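Local coordinates for protein cycloalternan-forming enzyme (Listeria monocytogenes serovar 1/2a, PDB 5F7U) that belongs to glycoside hydrolase family 31, with a TIM-barrel domain, a family 6 carbohydrate-binding module and alpha-D-glucopyranose units bound in several pockets, at residues A[453-465]-A[494-507]. The protein carries 1 engineered substitution. Sequence-based numbering, arbitrary orientation.
Sequences IVLWQVPVLKDDG and RVPASQWFGNGILL. With GLC (alpha-D-glucopyranose), chain F; GLC (alpha-D-glucopyranose), chain B; GLC (alpha-D-glucopyranose), chain C.
W456 and W500 meet through their benzo edges, with CZ2 of W456 3.6 Å from CZ2 of W500. One face of the W456 ring carries C5 of the chain C alpha-D-glucopyranose. One face of W500 lies against the chain F alpha-D-glucopyranose, whose O3 comes 3.3 Å from CZ3 of W500. The opposite face of W500 takes the edge of F501, with CD2 of F501 over the centre of the ring. Both tryptophans belong to the glycan pocket seen here. The F501 ring takes V460 CG1 over a face, a CH-pi contact of 4.0 Å to the centroid, while K462 CB sits at its edge. V460 CG1 stands between the backbone N and the carbonyl carbon (chi1 62°), which turns this methyl onto F501 and sends CG2 to G504.

D463 joins the end of 453-465 to R494 and N503. Its OD2 forms a salt bridge with R494 NH1 at 2.9 Å, met from above the carboxylate plane. The same NH1 also donates to N503 O, and R494 NH2 pairs with E475. N503 ND2 donates to D463 O at 2.8 Å, from above the carbonyl plane. D463 OD1 accepts from G465 N in an Asx turn.

L461 and I505 form an antiparallel hydrogen-bonded pair, and V460 and L506 the adjoining non-hydrogen-bonded pair. L507 N continues the pairing with a nearly straight bond to P459 O (3.0 Å).

Strand 460-461 comes just after the C-terminal end of TIM-barrel strand 452-457, and 505-506 pairs with it. L461 and I505 rest on helix 469-481, while P459 and L506 pack against Y562 of helix 555-577.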
loop_
_atom_site.group_PDB
_atom_site.type_symbol
_atom_site.label_atom_id
_atom_site.label_comp_id
_atom_site.label_asym_id
_atom_site.label_seq_id
_atom_site.Cartn_x
_atom_site.Cartn_y
_atom_site.Cartn_z
ATOM N N ILE A 453 -8.127 -11.530 18.509
ATOM C CA ILE A 453 -9.441 -11.043 18.088
ATOM C C ILE A 453 -9.513 -9.523 18.141
ATOM O O ILE A 453 -9.052 -8.914 19.102
ATOM C CB ILE A 453 -10.573 -11.682 18.946
ATOM C CG1 ILE A 453 -11.968 -11.352 18.372
ATOM C CG2 ILE A 453 -10.464 -11.305 20.434
ATOM C CD1 ILE A 453 -13.059 -12.293 18.883
ATOM N N VAL A 454 -10.094 -8.916 17.117
ATOM C CA VAL A 454 -10.360 -7.469 17.143
ATOM C C VAL A 454 -11.868 -7.202 17.030
ATOM O O VAL A 454 -12.601 -8.009 16.438
ATOM C CB VAL A 454 -9.550 -6.669 16.065
ATOM C CG1 VAL A 454 -8.053 -6.946 16.206
ATOM C CG2 VAL A 454 -10.017 -6.980 14.661
ATOM N N LEU A 455 -12.328 -6.107 17.636
ATOM C CA LEU A 455 -13.753 -5.741 17.592
ATOM C C LEU A 455 -13.983 -4.472 16.773
ATOM O O LEU A 455 -13.237 -3.509 16.869
ATOM C CB LEU A 455 -14.288 -5.525 19.026
ATOM C CG LEU A 455 -14.198 -6.717 19.982
ATOM C CD1 LEU A 455 -14.891 -6.337 21.294
ATOM C CD2 LEU A 455 -14.848 -7.964 19.382
ATOM N N TRP A 456 -15.067 -4.471 16.013
ATOM C CA TRP A 456 -15.432 -3.360 15.119
ATOM C C TRP A 456 -15.871 -2.143 15.934
ATOM O O TRP A 456 -16.596 -2.284 16.947
ATOM C CB TRP A 456 -16.575 -3.852 14.248
ATOM C CG TRP A 456 -17.059 -3.006 13.087
ATOM C CD1 TRP A 456 -16.622 -3.074 11.780
ATOM C CD2 TRP A 456 -18.126 -2.040 13.106
ATOM N NE1 TRP A 456 -17.356 -2.200 10.996
ATOM C CE2 TRP A 456 -18.286 -1.561 11.780
ATOM C CE3 TRP A 456 -18.969 -1.539 14.110
ATOM C CZ2 TRP A 456 -19.248 -0.595 11.439
ATOM C CZ3 TRP A 456 -19.930 -0.554 13.764
ATOM C CH2 TRP A 456 -20.054 -0.103 12.439
ATOM N N GLN A 457 -15.438 -0.967 15.480
ATOM C CA GLN A 457 -15.764 0.317 16.118
ATOM C C GLN A 457 -16.021 1.406 15.069
ATOM O O GLN A 457 -15.602 1.276 13.910
ATOM C CB GLN A 457 -14.591 0.786 16.999
ATOM C CG GLN A 457 -14.313 -0.087 18.204
ATOM C CD GLN A 457 -15.310 0.157 19.320
ATOM O OE1 GLN A 457 -15.141 1.078 20.109
ATOM N NE2 GLN A 457 -16.359 -0.646 19.375
ATOM N N VAL A 458 -16.692 2.463 15.514
ATOM C CA VAL A 458 -16.890 3.716 14.760
ATOM C C VAL A 458 -16.537 4.917 15.659
ATOM O O VAL A 458 -16.523 4.778 16.891
ATOM C CB VAL A 458 -18.326 3.871 14.197
ATOM C CG1 VAL A 458 -18.536 2.942 13.015
ATOM C CG2 VAL A 458 -19.380 3.601 15.265
ATOM N N PRO A 459 -16.279 6.095 15.054
ATOM C CA PRO A 459 -15.877 7.279 15.837
ATOM C C PRO A 459 -17.067 8.159 16.244
ATOM O O PRO A 459 -16.883 9.282 16.707
ATOM C CB PRO A 459 -14.981 8.034 14.841
ATOM C CG PRO A 459 -15.602 7.726 13.496
ATOM C CD PRO A 459 -16.071 6.296 13.596
ATOM N N VAL A 460 -18.271 7.644 16.036
ATOM C CA VAL A 460 -19.499 8.419 16.149
ATOM C C VAL A 460 -20.348 7.794 17.241
ATOM O O VAL A 460 -20.352 6.586 17.385
ATOM C CB VAL A 460 -20.235 8.465 14.774
ATOM C CG1 VAL A 460 -20.643 7.067 14.294
ATOM C CG2 VAL A 460 -21.420 9.423 14.792
ATOM N N LEU A 461 -21.027 8.630 18.028
ATOM C CA LEU A 461 -22.084 8.163 18.908
ATOM C C LEU A 461 -23.378 8.171 18.102
ATOM O O LEU A 461 -23.824 9.229 17.637
ATOM C CB LEU A 461 -22.203 9.046 20.148
ATOM C CG LEU A 461 -23.264 8.615 21.166
ATOM C CD1 LEU A 461 -22.667 8.647 22.566
ATOM C CD2 LEU A 461 -24.506 9.484 21.082
ATOM N N LYS A 462 -23.953 6.981 17.935
ATOM C CA LYS A 462 -25.119 6.787 17.089
ATOM C C LYS A 462 -26.314 7.518 17.672
ATOM O O LYS A 462 -26.554 7.450 18.874
ATOM C CB LYS A 462 -25.408 5.293 16.935
ATOM C CG LYS A 462 -26.742 4.995 16.272
ATOM C CD LYS A 462 -27.236 3.615 16.647
ATOM C CE LYS A 462 -28.716 3.495 16.348
ATOM N NZ LYS A 462 -29.113 2.066 16.409
ATOM N N ASP A 463 -27.048 8.243 16.825
ATOM C CA ASP A 463 -28.311 8.840 17.255
ATOM C C ASP A 463 -29.309 8.815 16.106
ATOM O O ASP A 463 -29.308 9.704 15.255
ATOM C CB ASP A 463 -28.120 10.266 17.796
ATOM C CG ASP A 463 -29.410 10.874 18.356
ATOM O OD1 ASP A 463 -30.480 10.225 18.314
ATOM O OD2 ASP A 463 -29.359 12.026 18.835
ATOM N N ASP A 464 -30.163 7.798 16.100
ATOM C CA ASP A 464 -31.199 7.691 15.066
ATOM C C ASP A 464 -32.593 8.082 15.569
ATOM O O ASP A 464 -33.607 7.701 14.978
ATOM C CB ASP A 464 -31.200 6.284 14.482
ATOM C CG ASP A 464 -31.600 5.227 15.491
ATOM O OD1 ASP A 464 -31.678 5.515 16.709
ATOM O OD2 ASP A 464 -31.832 4.085 15.058
ATOM N N GLY A 465 -32.634 8.824 16.671
ATOM C CA GLY A 465 -33.894 9.301 17.228
ATOM C C GLY A 465 -34.687 8.283 18.024
ATOM O O GLY A 465 -35.687 8.648 18.624
ATOM N N ARG A 494 -23.251 17.142 14.210
ATOM C CA ARG A 494 -23.776 15.830 13.801
ATOM C C ARG A 494 -23.464 15.537 12.339
ATOM O O ARG A 494 -23.461 16.445 11.520
ATOM C CB ARG A 494 -25.285 15.747 14.026
ATOM C CG ARG A 494 -25.693 15.946 15.481
ATOM C CD ARG A 494 -27.193 16.137 15.632
ATOM N NE ARG A 494 -27.534 16.297 17.042
ATOM C CZ ARG A 494 -27.855 15.297 17.862
ATOM N NH1 ARG A 494 -27.909 14.049 17.422
ATOM N NH2 ARG A 494 -28.122 15.552 19.140
ATOM N N VAL A 495 -23.201 14.265 12.037
ATOM C CA VAL A 495 -23.005 13.783 10.661
ATOM C C VAL A 495 -24.253 14.139 9.821
ATOM O O VAL A 495 -25.386 13.918 10.279
ATOM C CB VAL A 495 -22.768 12.253 10.657
ATOM C CG1 VAL A 495 -22.691 11.701 9.245
ATOM C CG2 VAL A 495 -21.485 11.912 11.407
ATOM N N PRO A 496 -24.063 14.693 8.598
ATOM C CA PRO A 496 -25.221 15.068 7.759
ATOM C C PRO A 496 -26.209 13.908 7.597
ATOM O O PRO A 496 -25.785 12.754 7.466
ATOM C CB PRO A 496 -24.572 15.402 6.409
ATOM C CG PRO A 496 -23.217 15.908 6.790
ATOM C CD PRO A 496 -22.788 15.009 7.921
ATOM N N ALA A 497 -27.504 14.236 7.625
ATOM C CA ALA A 497 -28.588 13.250 7.770
ATOM C C ALA A 497 -28.576 12.101 6.741
ATOM O O ALA A 497 -28.932 10.967 7.073
ATOM C CB ALA A 497 -29.940 13.958 7.811
ATOM N N SER A 498 -28.100 12.382 5.526
ATOM C CA SER A 498 -28.091 11.409 4.433
ATOM C C SER A 498 -26.927 10.404 4.462
ATOM O O SER A 498 -26.931 9.434 3.713
ATOM C CB SER A 498 -28.110 12.159 3.096
ATOM O OG SER A 498 -26.863 12.818 2.876
ATOM N N GLN A 499 -25.941 10.632 5.331
ATOM C CA GLN A 499 -24.711 9.846 5.310
ATOM C C GLN A 499 -24.766 8.659 6.256
ATOM O O GLN A 499 -25.727 8.502 7.015
ATOM C CB GLN A 499 -23.496 10.726 5.630
ATOM C CG GLN A 499 -23.411 11.994 4.794
ATOM C CD GLN A 499 -23.234 11.723 3.315
ATOM O OE1 GLN A 499 -22.613 10.744 2.910
ATOM N NE2 GLN A 499 -23.787 12.598 2.496
ATOM N N TRP A 500 -23.724 7.829 6.192
ATOM C CA TRP A 500 -23.567 6.697 7.095
ATOM C C TRP A 500 -23.487 7.246 8.517
ATOM O O TRP A 500 -22.701 8.163 8.780
ATOM C CB TRP A 500 -22.307 5.917 6.726
ATOM C CG TRP A 500 -22.206 4.563 7.389
ATOM C CD1 TRP A 500 -23.228 3.681 7.634
ATOM C CD2 TRP A 500 -21.012 3.944 7.875
ATOM N NE1 TRP A 500 -22.738 2.547 8.250
ATOM C CE2 TRP A 500 -21.382 2.679 8.405
ATOM C CE3 TRP A 500 -19.657 4.324 7.900
ATOM C CZ2 TRP A 500 -20.443 1.788 8.960
ATOM C CZ3 TRP A 500 -18.725 3.446 8.465
ATOM C CH2 TRP A 500 -19.127 2.190 8.988
ATOM N N PHE A 501 -24.333 6.727 9.405
ATOM C CA PHE A 501 -24.471 7.248 10.777
ATOM C C PHE A 501 -24.911 8.731 10.831
ATOM O O PHE A 501 -24.622 9.447 11.794
ATOM C CB PHE A 501 -23.210 6.984 11.633
ATOM C CG PHE A 501 -23.086 5.566 12.129
ATOM C CD1 PHE A 501 -23.728 5.163 13.306
ATOM C CD2 PHE A 501 -22.308 4.633 11.428
ATOM C CE1 PHE A 501 -23.604 3.851 13.774
ATOM C CE2 PHE A 501 -22.183 3.318 11.885
ATOM C CZ PHE A 501 -22.832 2.929 13.062
ATOM N N GLY A 502 -25.654 9.165 9.805
ATOM C CA GLY A 502 -26.325 10.464 9.793
ATOM C C GLY A 502 -27.025 10.767 11.107
ATOM O O GLY A 502 -27.629 9.873 11.717
ATOM N N ASN A 503 -26.907 12.021 11.537
ATOM C CA ASN A 503 -27.411 12.540 12.820
ATOM C C ASN A 503 -26.589 12.110 14.051
ATOM O O ASN A 503 -26.836 12.591 15.157
ATOM C CB ASN A 503 -28.913 12.255 13.032
ATOM C CG ASN A 503 -29.508 13.086 14.151
ATOM O OD1 ASN A 503 -29.499 14.323 14.105
ATOM N ND2 ASN A 503 -30.020 12.413 15.184
ATOM N N GLY A 504 -25.624 11.221 13.850
ATOM C CA GLY A 504 -24.734 10.804 14.937
ATOM C C GLY A 504 -23.762 11.917 15.307
ATOM O O GLY A 504 -23.440 12.774 14.477
ATOM N N ILE A 505 -23.258 11.867 16.535
ATOM C CA ILE A 505 -22.349 12.883 17.026
ATOM C C ILE A 505 -20.920 12.334 17.006
ATOM O O ILE A 505 -20.609 11.341 17.676
ATOM C CB ILE A 505 -22.769 13.356 18.445
ATOM C CG1 ILE A 505 -24.205 13.908 18.417
ATOM C CG2 ILE A 505 -21.811 14.415 18.972
ATOM C CD1 ILE A 505 -24.806 14.159 19.791
ATOM N N LEU A 506 -20.047 12.968 16.230
ATOM C CA LEU A 506 -18.639 12.560 16.223
ATOM C C LEU A 506 -17.933 12.900 17.527
ATOM O O LEU A 506 -18.161 13.963 18.098
ATOM C CB LEU A 506 -17.875 13.240 15.089
ATOM C CG LEU A 506 -18.130 12.839 13.649
ATOM C CD1 LEU A 506 -17.062 13.536 12.809
ATOM C CD2 LEU A 506 -18.001 11.320 13.488
ATOM N N LEU A 507 -17.099 11.976 18.003
ATOM C CA LEU A 507 -16.210 12.266 19.123
ATOM C C LEU A 507 -15.080 13.150 18.608
ATOM O O LEU A 507 -14.474 12.859 17.580
ATOM C CB LEU A 507 -15.663 10.960 19.730
ATOM C CG LEU A 507 -14.889 10.975 21.060
ATOM C CD1 LEU A 507 -13.437 11.423 20.930
ATOM C CD2 LEU A 507 -15.633 11.778 22.134
HETATM C C1 GLC F . -22.379 1.295 3.859
HETATM C C2 GLC F . -21.321 2.053 4.670
HETATM C C3 GLC F . -20.005 1.267 4.757
HETATM C C4 GLC F . -20.234 -0.117 5.379
HETATM C C5 GLC F . -21.325 -0.823 4.540
HETATM C C6 GLC F . -21.738 -2.179 5.093
HETATM O O1 GLC F . -22.031 1.295 2.467
HETATM O O2 GLC F . -21.080 3.319 4.056
HETATM O O3 GLC F . -19.050 2.027 5.495
HETATM O O4 GLC F . -19.034 -0.926 5.351
HETATM O O5 GLC F . -22.533 -0.056 4.335
HETATM O O6 GLC F . -21.135 -3.114 4.204
HETATM C C1 GLC B . -18.249 -0.963 6.568
HETATM C C2 GLC B . -16.936 -1.737 6.324
HETATM C C3 GLC B . -17.155 -3.251 6.126
HETATM C C4 GLC B . -17.989 -3.825 7.283
HETATM C C5 GLC B . -19.196 -2.932 7.606
HETATM C C6 GLC B . -19.961 -3.369 8.845
HETATM O O2 GLC B . -16.172 -1.112 5.287
HETATM O O3 GLC B . -15.904 -3.959 6.063
HETATM O O4 GLC B . -18.449 -5.148 6.950
HETATM O O5 GLC B . -18.866 -1.534 7.739
HETATM O O6 GLC B . -21.148 -2.553 8.887
HETATM C C1 GLC C . -22.315 -3.355 9.194
HETATM C C2 GLC C . -23.577 -2.484 9.132
HETATM C C3 GLC C . -23.696 -1.583 10.367
HETATM C C4 GLC C . -23.564 -2.391 11.658
HETATM C C5 GLC C . -22.232 -3.155 11.612
HETATM C C6 GLC C . -21.913 -3.955 12.869
HETATM O O2 GLC C . -23.537 -1.648 7.973
HETATM O O3 GLC C . -24.947 -0.885 10.352
HETATM O O4 GLC C . -23.610 -1.499 12.777
HETATM O O5 GLC C . -22.221 -4.028 10.464
HETATM O O6 GLC C . -22.815 -5.063 12.953
HETATM O O HOH W 1 -26.530 7.982 14.003
#